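Local coordinates for protein probable glutamine synthetase (Pseudomonas aeruginosa, PDB 4HPP) that binds a magnesium ion and glutamic acid in the catalytic domain of a glutamine synthetase-type fold, in a six-chain assembly, at residues A[15-20]-A[106-111]; A[124-129]-A[344-349]; A[274-279]-A[399-404]. All coordinates share one frame; numbering follows the deposited sequence.

Overall arrangement
Followed from the N terminus, interaction 1 comes first: it closes a loop of 85 residues by bringing the turn after strand 9-15 back against the start of helix 108-121, a contact that ties the N-terminal sheet to the catalytic part. Interaction 2 then opens on strand 124-137 and reaches helix 342-358. Before that loop closes, interaction 3 starts on helix 261-281, and it ends at 399-404, so interactions 2 and 3 cross, whereas interaction 1 precedes both. Helix 342-358 is the common element. Leu-344 and Ala-347 pack on Leu-111 of interaction 1, and Ala-348 meets Leu-277 of interaction 3. The centres lie about 14 to 18 Å apart.

Interaction 1: residues A[15-20]-A[106-111]; sequences TDLAGI and ACPRSL
Leu-17 lays its CD2 methyl against the ring of Pro-108, and this apolar touch carries most of the contact. CD2 comes to 3.3 Å from Pro-108 CG, a short approach, and to 3.9 Å from Pro-108 CB, so one methyl touches both adjoining ring carbons, and the two side chains cross obliquely. The first torsion of Leu-17 (chi1 -56°) sets CG beside the backbone N and opposite the carbonyl carbon; CD1 continues the chain, which turns the other branch, CD2, onto the proline. The same ring also faces the backbone, with Pro-108 CG 3.7 Å from the carbonyl O of Thr-15. No hydrogen bond joins the segments; instead, each is shaped by its own bonds. Residues 16 to 19 form a type I turn, and Asp-16 OD2 reaches just beyond it to accept from Ile-20 N at 3.1 Å, the nitrogen tilted out of the carboxylate plane, while OD1 forms a salt bridge with Arg-22. Across the contact, Cys-107 is the N-cap residue of the helix that Pro-108 begins: its SG, set by chi1 177°, accepts from Ser-110 N at 3.4 Å and 172°. The turn links the antiparallel strands 9-15 and 21-27, and thus brings a hairpin of the N-terminal domain onto the start of helix 108-121. Leu-344 of helix 342-358 and Leu-412, Tyr-416 and Met-419 of helix 410-427 also pack on Leu-17, with Cys-341 beside Pro-108.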
loop_
_atom_site.group_PDB
_atom_site.type_symbol
_atom_site.label_atom_id
_atom_site.label_comp_id
_atom_site.label_asym_id
_atom_site.label_seq_id
_atom_site.Cartn_x
_atom_site.Cartn_y
_atom_site.Cartn_z
ATOM N N THR A 15 2.907 -14.316 39.670
ATOM C CA THR A 15 1.567 -14.557 39.161
ATOM C C THR A 15 0.653 -14.430 40.368
ATOM O O THR A 15 0.813 -15.171 41.332
ATOM C CB THR A 15 1.489 -15.924 38.486
ATOM O OG1 THR A 15 2.387 -15.907 37.381
ATOM C CG2 THR A 15 0.060 -16.277 38.015
ATOM N N ASP A 16 -0.252 -13.445 40.349
ATOM C CA ASP A 16 -0.970 -13.117 41.567
ATOM C C ASP A 16 -2.178 -13.974 41.694
ATOM O O ASP A 16 -2.379 -14.884 40.885
ATOM C CB ASP A 16 -1.295 -11.626 41.688
ATOM C CG ASP A 16 -2.218 -11.154 40.623
ATOM O OD1 ASP A 16 -2.214 -9.942 40.303
ATOM O OD2 ASP A 16 -2.947 -12.008 40.108
ATOM N N LEU A 17 -2.970 -13.683 42.729
ATOM C CA LEU A 17 -4.040 -14.588 43.159
ATOM C C LEU A 17 -5.185 -14.454 42.187
ATOM O O LEU A 17 -6.157 -15.294 42.134
ATOM C CB LEU A 17 -4.494 -14.256 44.584
ATOM C CG LEU A 17 -3.384 -14.266 45.614
ATOM C CD1 LEU A 17 -3.990 -13.760 46.898
ATOM C CD2 LEU A 17 -2.793 -15.649 45.778
ATOM N N ALA A 18 -5.031 -13.400 41.398
ATOM C CA ALA A 18 -5.984 -13.083 40.337
ATOM C C ALA A 18 -5.613 -13.805 39.001
ATOM O O ALA A 18 -6.279 -13.661 37.962
ATOM C CB ALA A 18 -6.095 -11.558 40.199
ATOM N N GLY A 19 -4.540 -14.594 39.055
ATOM C CA GLY A 19 -4.071 -15.383 37.920
ATOM C C GLY A 19 -3.448 -14.518 36.862
ATOM O O GLY A 19 -3.282 -14.975 35.726
ATOM N N ILE A 20 -3.074 -13.293 37.241
ATOM C CA ILE A 20 -2.308 -12.373 36.375
ATOM C C ILE A 20 -0.813 -12.375 36.716
ATOM O O ILE A 20 -0.445 -12.345 37.902
ATOM C CB ILE A 20 -2.852 -10.919 36.479
ATOM C CG1 ILE A 20 -4.174 -10.759 35.727
ATOM C CG2 ILE A 20 -1.988 -9.955 35.683
ATOM C CD1 ILE A 20 -5.286 -11.605 36.262
ATOM N N ALA A 106 1.398 -14.177 51.843
ATOM C CA ALA A 106 0.420 -14.154 50.760
ATOM C C ALA A 106 0.996 -14.473 49.339
ATOM O O ALA A 106 0.282 -14.333 48.324
ATOM C CB ALA A 106 -0.406 -12.878 50.794
ATOM N N CYS A 107 2.259 -14.936 49.280
ATOM C CA CYS A 107 2.888 -15.378 48.012
ATOM C C CYS A 107 2.472 -16.796 47.556
ATOM O O CYS A 107 2.711 -17.796 48.277
ATOM C CB CYS A 107 4.411 -15.303 48.074
ATOM S SG CYS A 107 5.181 -15.933 46.546
ATOM N N PRO A 108 1.913 -16.892 46.338
ATOM C CA PRO A 108 1.303 -18.132 45.894
ATOM C C PRO A 108 2.344 -19.102 45.449
ATOM O O PRO A 108 2.200 -20.266 45.779
ATOM C CB PRO A 108 0.358 -17.714 44.749
ATOM C CG PRO A 108 0.333 -16.232 44.806
ATOM C CD PRO A 108 1.646 -15.798 45.408
ATOM N N ARG A 109 3.395 -18.642 44.763
ATOM C CA ARG A 109 4.586 -19.523 44.473
ATOM C C ARG A 109 5.201 -20.171 45.738
ATOM O O ARG A 109 5.323 -21.396 45.828
ATOM C CB ARG A 109 5.678 -18.821 43.642
ATOM C CG ARG A 109 6.302 -19.820 42.658
ATOM C CD ARG A 109 7.310 -19.292 41.668
ATOM N NE ARG A 109 8.634 -19.413 42.240
ATOM C CZ ARG A 109 9.613 -20.107 41.705
ATOM N NH1 ARG A 109 10.768 -20.087 42.291
ATOM N NH2 ARG A 109 9.441 -20.781 40.587
ATOM N N SER A 110 5.489 -19.341 46.741
ATOM C CA SER A 110 5.982 -19.790 48.057
ATOM C C SER A 110 5.088 -20.856 48.707
ATOM O O SER A 110 5.595 -21.939 49.052
ATOM C CB SER A 110 6.158 -18.584 49.010
ATOM O OG SER A 110 7.345 -17.846 48.715
ATOM N N LEU A 111 3.784 -20.558 48.884
ATOM C CA LEU A 111 2.812 -21.552 49.373
ATOM C C LEU A 111 2.959 -22.868 48.600
ATOM O O LEU A 111 3.103 -23.930 49.219
ATOM C CB LEU A 111 1.383 -21.064 49.226
ATOM C CG LEU A 111 0.308 -22.159 49.194
ATOM C CD1 LEU A 111 0.354 -22.946 50.493
ATOM C CD2 LEU A 111 -1.084 -21.589 48.965
#

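Interaction 2: residues A[124-129]-A[344-349]; sequences LQVIAA and LAMAAV
Met-346 projects from helix 342-358 onto Val-126 and Ala-128 of strand 124-137, a helix-on-sheet packing within the alpha/beta catalytic domain of the glutamine synthetase family. The contact is purely apolar and small, burying 97 Å² in all. Val-126 and Ala-128, two apart on the strand, point to the helix side, and Ile-127 between them points away, as strand alternation requires. The closest pair of CA atoms, those of Ala-128 and Met-346, is still 8.8 Å apart, so a long side chain must span the gap. Met-346 does this almost fully extended, with CG anti to the backbone N (chi1 165°) and both later torsions near 180°.

Backbone hydrogen bonds pair the strand on both its edges: Val-126 and Ala-128 pair with Gly-195 and Ala-193, while Gln-125, Ile-127 and Ala-129 pair with strand 235-243. Leu-241 and Leu-239 of that strand, together with Tyr-119 of helix 108-121, add to the apolar surroundings. Further along, strand 124-137 carries Glu-133, one of the residues at the magnesium ion.

The touching falls to a single methyl: Met-346 CE meets Val-126 CG1 tip to tip at 3.9 Å and also lies 4.0 Å from the CB of Ala-128.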
loop_
_atom_site.group_PDB
_atom_site.type_symbol
_atom_site.label_atom_id
_atom_site.label_comp_id
_atom_site.label_asym_id
_atom_site.label_seq_id
_atom_site.Cartn_x
_atom_site.Cartn_y
_atom_site.Cartn_z
ATOM N N LEU A 124 7.201 -38.179 49.042
ATOM C CA LEU A 124 6.523 -38.014 47.738
ATOM C C LEU A 124 7.054 -36.828 46.865
ATOM O O LEU A 124 7.147 -35.688 47.330
ATOM C CB LEU A 124 5.022 -37.862 47.974
ATOM C CG LEU A 124 4.428 -38.746 49.061
ATOM C CD1 LEU A 124 2.930 -38.542 49.163
ATOM C CD2 LEU A 124 4.724 -40.190 48.709
ATOM N N GLN A 125 7.430 -37.124 45.626
ATOM C CA GLN A 125 7.710 -36.132 44.600
ATOM C C GLN A 125 6.387 -35.828 43.912
ATOM O O GLN A 125 5.590 -36.733 43.689
ATOM C CB GLN A 125 8.639 -36.697 43.537
ATOM C CG GLN A 125 9.767 -37.565 44.067
ATOM C CD GLN A 125 11.053 -36.814 44.382
ATOM O OE1 GLN A 125 11.147 -36.120 45.401
ATOM N NE2 GLN A 125 12.071 -36.976 43.517
ATOM N N VAL A 126 6.153 -34.571 43.545
ATOM C CA VAL A 126 4.947 -34.243 42.778
ATOM C C VAL A 126 5.206 -33.946 41.323
ATOM O O VAL A 126 5.992 -33.058 40.982
ATOM C CB VAL A 126 4.124 -33.141 43.439
ATOM C CG1 VAL A 126 2.880 -32.863 42.603
ATOM C CG2 VAL A 126 3.732 -33.615 44.844
ATOM N N ILE A 127 4.541 -34.702 40.462
ATOM C CA ILE A 127 4.799 -34.647 39.045
ATOM C C ILE A 127 3.494 -34.251 38.438
ATOM O O ILE A 127 2.492 -34.967 38.625
ATOM C CB ILE A 127 5.138 -36.038 38.497
ATOM C CG1 ILE A 127 6.399 -36.603 39.159
ATOM C CG2 ILE A 127 5.287 -35.969 36.988
ATOM C CD1 ILE A 127 7.703 -36.325 38.426
ATOM N N ALA A 128 3.518 -33.147 37.690
ATOM C CA ALA A 128 2.306 -32.591 37.113
ATOM C C ALA A 128 2.522 -31.936 35.758
ATOM O O ALA A 128 3.629 -31.479 35.408
ATOM C CB ALA A 128 1.624 -31.607 38.072
ATOM N N ALA A 129 1.417 -31.887 35.022
ATOM C CA ALA A 129 1.331 -31.180 33.750
ATOM C C ALA A 129 -0.083 -30.573 33.596
ATOM O O ALA A 129 -1.098 -31.219 33.889
ATOM C CB ALA A 129 1.703 -32.100 32.590
ATOM N N LEU A 344 -1.250 -21.383 42.949
ATOM C CA LEU A 344 -2.287 -21.454 43.966
ATOM C C LEU A 344 -3.212 -22.643 43.702
ATOM O O LEU A 344 -3.534 -23.425 44.594
ATOM C CB LEU A 344 -3.039 -20.121 44.081
ATOM C CG LEU A 344 -4.227 -20.096 45.055
ATOM C CD1 LEU A 344 -3.688 -20.276 46.466
ATOM C CD2 LEU A 344 -5.063 -18.836 44.930
ATOM N N ALA A 345 -3.585 -22.816 42.445
ATOM C CA ALA A 345 -4.452 -23.903 42.067
ATOM C C ALA A 345 -3.809 -25.237 42.367
ATOM O O ALA A 345 -4.445 -26.051 43.028
ATOM C CB ALA A 345 -4.844 -23.788 40.609
ATOM N N MET A 346 -2.568 -25.480 41.908
ATOM C CA MET A 346 -1.927 -26.789 42.130
ATOM C C MET A 346 -1.725 -27.026 43.641
ATOM O O MET A 346 -2.111 -28.074 44.148
ATOM C CB MET A 346 -0.639 -26.904 41.337
ATOM C CG MET A 346 0.322 -28.050 41.711
ATOM S SD MET A 346 1.611 -28.037 40.466
ATOM C CE MET A 346 2.779 -29.290 41.074
ATOM N N ALA A 347 -1.174 -26.042 44.360
ATOM C CA ALA A 347 -1.099 -26.060 45.841
ATOM C C ALA A 347 -2.397 -26.480 46.499
ATOM O O ALA A 347 -2.396 -27.346 47.358
ATOM C CB ALA A 347 -0.674 -24.694 46.403
ATOM N N ALA A 348 -3.505 -25.853 46.113
ATOM C CA ALA A 348 -4.816 -26.187 46.696
ATOM C C ALA A 348 -5.212 -27.667 46.513
ATOM O O ALA A 348 -5.749 -28.312 47.440
ATOM C CB ALA A 348 -5.886 -25.272 46.140
ATOM N N VAL A 349 -4.887 -28.213 45.346
ATOM C CA VAL A 349 -5.280 -29.576 45.016
ATOM C C VAL A 349 -4.410 -30.553 45.807
ATOM O O VAL A 349 -4.917 -31.502 46.435
ATOM C CB VAL A 349 -5.177 -29.852 43.481
ATOM C CG1 VAL A 349 -5.287 -31.350 43.151
ATOM C CG2 VAL A 349 -6.192 -29.006 42.713
#

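Interaction 3: residues A[274-279]-A[399-404]; sequences LPALCA and QRDEAL
The carboxylate of Asp-401 is the flat group here, and the methyl of Ala-276 lies obliquely off one of its faces, at the OD1 end. Ala-276 CB is 3.5 Å from Asp-401 OD1, and OD1 also has a hydrogen bond with His-273 ND1, from the helix turn just before the segment. The second oxygen is used differently: Asp-401 OD2 accepts from Leu-404 N at 3.2 Å, with the nitrogen 41° out of the carboxylate plane and on the same side as the methyl. This is the N-cap bond of helix 402-405. With CG anti to the backbone N (chi1 -165°), the carboxylate caps its own helix through OD2 while OD1 touches the Ala-276 methyl and bonds to His-273.

The rest of the contact is apolar. Leu-404, its CG likewise anti to N, divides its two methyls: CD2 packs on Ala-276 CB at 3.7 Å, and CD1 lies 4.3 Å from the CD2 of Leu-277. The small side chain of Ala-276 is consistent with the close backbone approach, 6.8 Å between the CA atoms of Ala-276 and Asp-401.

The contact packs the turn between helices 391-399 and 402-405 against helix 261-281. Ile-351 of helix 342-358 and Leu-398 of helix 391-399 also pack on Leu-404, and Leu-277 also touches Ala-352 of helix 342-358 and Phe-333 of strand 330-336.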
loop_
_atom_site.group_PDB
_atom_site.type_symbol
_atom_site.label_atom_id
_atom_site.label_comp_id
_atom_site.label_asym_id
_atom_site.label_seq_id
_atom_site.Cartn_x
_atom_site.Cartn_y
_atom_site.Cartn_z
ATOM N N LEU A 274 -13.396 -31.031 47.096
ATOM C CA LEU A 274 -13.679 -30.337 45.814
ATOM C C LEU A 274 -14.588 -29.101 45.877
ATOM O O LEU A 274 -14.290 -28.124 45.183
ATOM C CB LEU A 274 -14.147 -31.285 44.668
ATOM C CG LEU A 274 -13.105 -31.447 43.547
ATOM C CD1 LEU A 274 -13.484 -32.566 42.605
ATOM C CD2 LEU A 274 -12.926 -30.140 42.781
ATOM N N PRO A 275 -15.706 -29.133 46.663
ATOM C CA PRO A 275 -16.527 -27.900 46.542
ATOM C C PRO A 275 -15.779 -26.656 46.990
ATOM O O PRO A 275 -16.095 -25.567 46.524
ATOM C CB PRO A 275 -17.806 -28.181 47.397
ATOM C CG PRO A 275 -17.890 -29.677 47.440
ATOM C CD PRO A 275 -16.461 -30.231 47.315
ATOM N N ALA A 276 -14.775 -26.821 47.848
ATOM C CA ALA A 276 -13.921 -25.699 48.256
ATOM C C ALA A 276 -12.856 -25.413 47.199
ATOM O O ALA A 276 -12.493 -24.232 46.939
ATOM C CB ALA A 276 -13.249 -26.002 49.608
ATOM N N LEU A 277 -12.319 -26.495 46.614
ATOM C CA LEU A 277 -11.188 -26.358 45.704
ATOM C C LEU A 277 -11.636 -25.553 44.505
ATOM O O LEU A 277 -10.803 -24.952 43.803
ATOM C CB LEU A 277 -10.674 -27.690 45.232
ATOM C CG LEU A 277 -9.926 -28.566 46.213
ATOM C CD1 LEU A 277 -9.592 -29.912 45.548
ATOM C CD2 LEU A 277 -8.710 -27.836 46.718
ATOM N N CYS A 278 -12.953 -25.534 44.295
ATOM C CA CYS A 278 -13.497 -24.795 43.197
ATOM C C CYS A 278 -13.273 -23.287 43.296
ATOM O O CYS A 278 -13.126 -22.616 42.274
ATOM C CB CYS A 278 -14.958 -25.157 42.994
ATOM S SG CYS A 278 -15.075 -26.859 42.385
ATOM N N ALA A 279 -13.210 -22.781 44.521
ATOM C CA ALA A 279 -13.001 -21.373 44.763
ATOM C C ALA A 279 -11.589 -21.034 44.336
ATOM O O ALA A 279 -11.292 -19.873 44.027
ATOM C CB ALA A 279 -13.212 -21.018 46.240
ATOM N N GLN A 399 -14.957 -21.151 52.915
ATOM C CA GLN A 399 -14.986 -20.611 54.262
ATOM C C GLN A 399 -15.391 -21.739 55.269
ATOM O O GLN A 399 -14.840 -21.793 56.381
ATOM C CB GLN A 399 -15.874 -19.348 54.307
ATOM C CG GLN A 399 -15.266 -18.089 53.663
ATOM C CD GLN A 399 -16.313 -17.003 53.314
ATOM O OE1 GLN A 399 -16.030 -16.040 52.588
ATOM N NE2 GLN A 399 -17.525 -17.164 53.831
ATOM N N ARG A 400 -16.275 -22.662 54.820
ATOM C CA ARG A 400 -16.890 -23.778 55.606
ATOM C C ARG A 400 -16.007 -25.009 55.848
ATOM O O ARG A 400 -16.355 -25.896 56.646
ATOM C CB ARG A 400 -18.139 -24.281 54.891
ATOM C CG ARG A 400 -19.336 -23.351 54.873
ATOM C CD ARG A 400 -20.542 -24.180 54.503
ATOM N NE ARG A 400 -21.569 -23.417 53.794
ATOM C CZ ARG A 400 -21.766 -23.447 52.472
ATOM N NH1 ARG A 400 -20.998 -24.196 51.674
ATOM N NH2 ARG A 400 -22.739 -22.722 51.937
ATOM N N ASP A 401 -14.888 -25.050 55.132
ATOM C CA ASP A 401 -13.989 -26.182 55.054
ATOM C C ASP A 401 -12.780 -25.774 55.876
ATOM O O ASP A 401 -11.701 -25.494 55.329
ATOM C CB ASP A 401 -13.598 -26.409 53.574
ATOM C CG ASP A 401 -12.950 -27.783 53.299
ATOM O OD1 ASP A 401 -13.221 -28.354 52.206
ATOM O OD2 ASP A 401 -12.165 -28.281 54.132
ATOM N N GLU A 402 -12.960 -25.723 57.194
ATOM C CA GLU A 402 -11.859 -25.325 58.072
ATOM C C GLU A 402 -10.683 -26.268 57.949
ATOM O O GLU A 402 -9.540 -25.854 58.177
ATOM C CB GLU A 402 -12.291 -25.238 59.529
ATOM C CG GLU A 402 -13.301 -24.152 59.819
ATOM C CD GLU A 402 -14.394 -24.697 60.705
ATOM O OE1 GLU A 402 -14.518 -24.200 61.850
ATOM O OE2 GLU A 402 -15.089 -25.649 60.253
ATOM N N ALA A 403 -10.934 -27.538 57.620
ATOM C CA ALA A 403 -9.781 -28.424 57.485
ATOM C C ALA A 403 -8.802 -27.857 56.418
ATOM O O ALA A 403 -7.581 -27.760 56.660
ATOM C CB ALA A 403 -10.211 -29.842 57.168
ATOM N N LEU A 404 -9.348 -27.443 55.269
ATOM C CA LEU A 404 -8.521 -26.950 54.156
ATOM C C LEU A 404 -7.935 -25.559 54.451
ATOM O O LEU A 404 -6.706 -25.372 54.350
ATOM C CB LEU A 404 -9.300 -26.980 52.835
ATOM C CG LEU A 404 -8.607 -26.489 51.546
ATOM C CD1 LEU A 404 -7.796 -27.604 50.919
ATOM C CD2 LEU A 404 -9.635 -26.009 50.544
#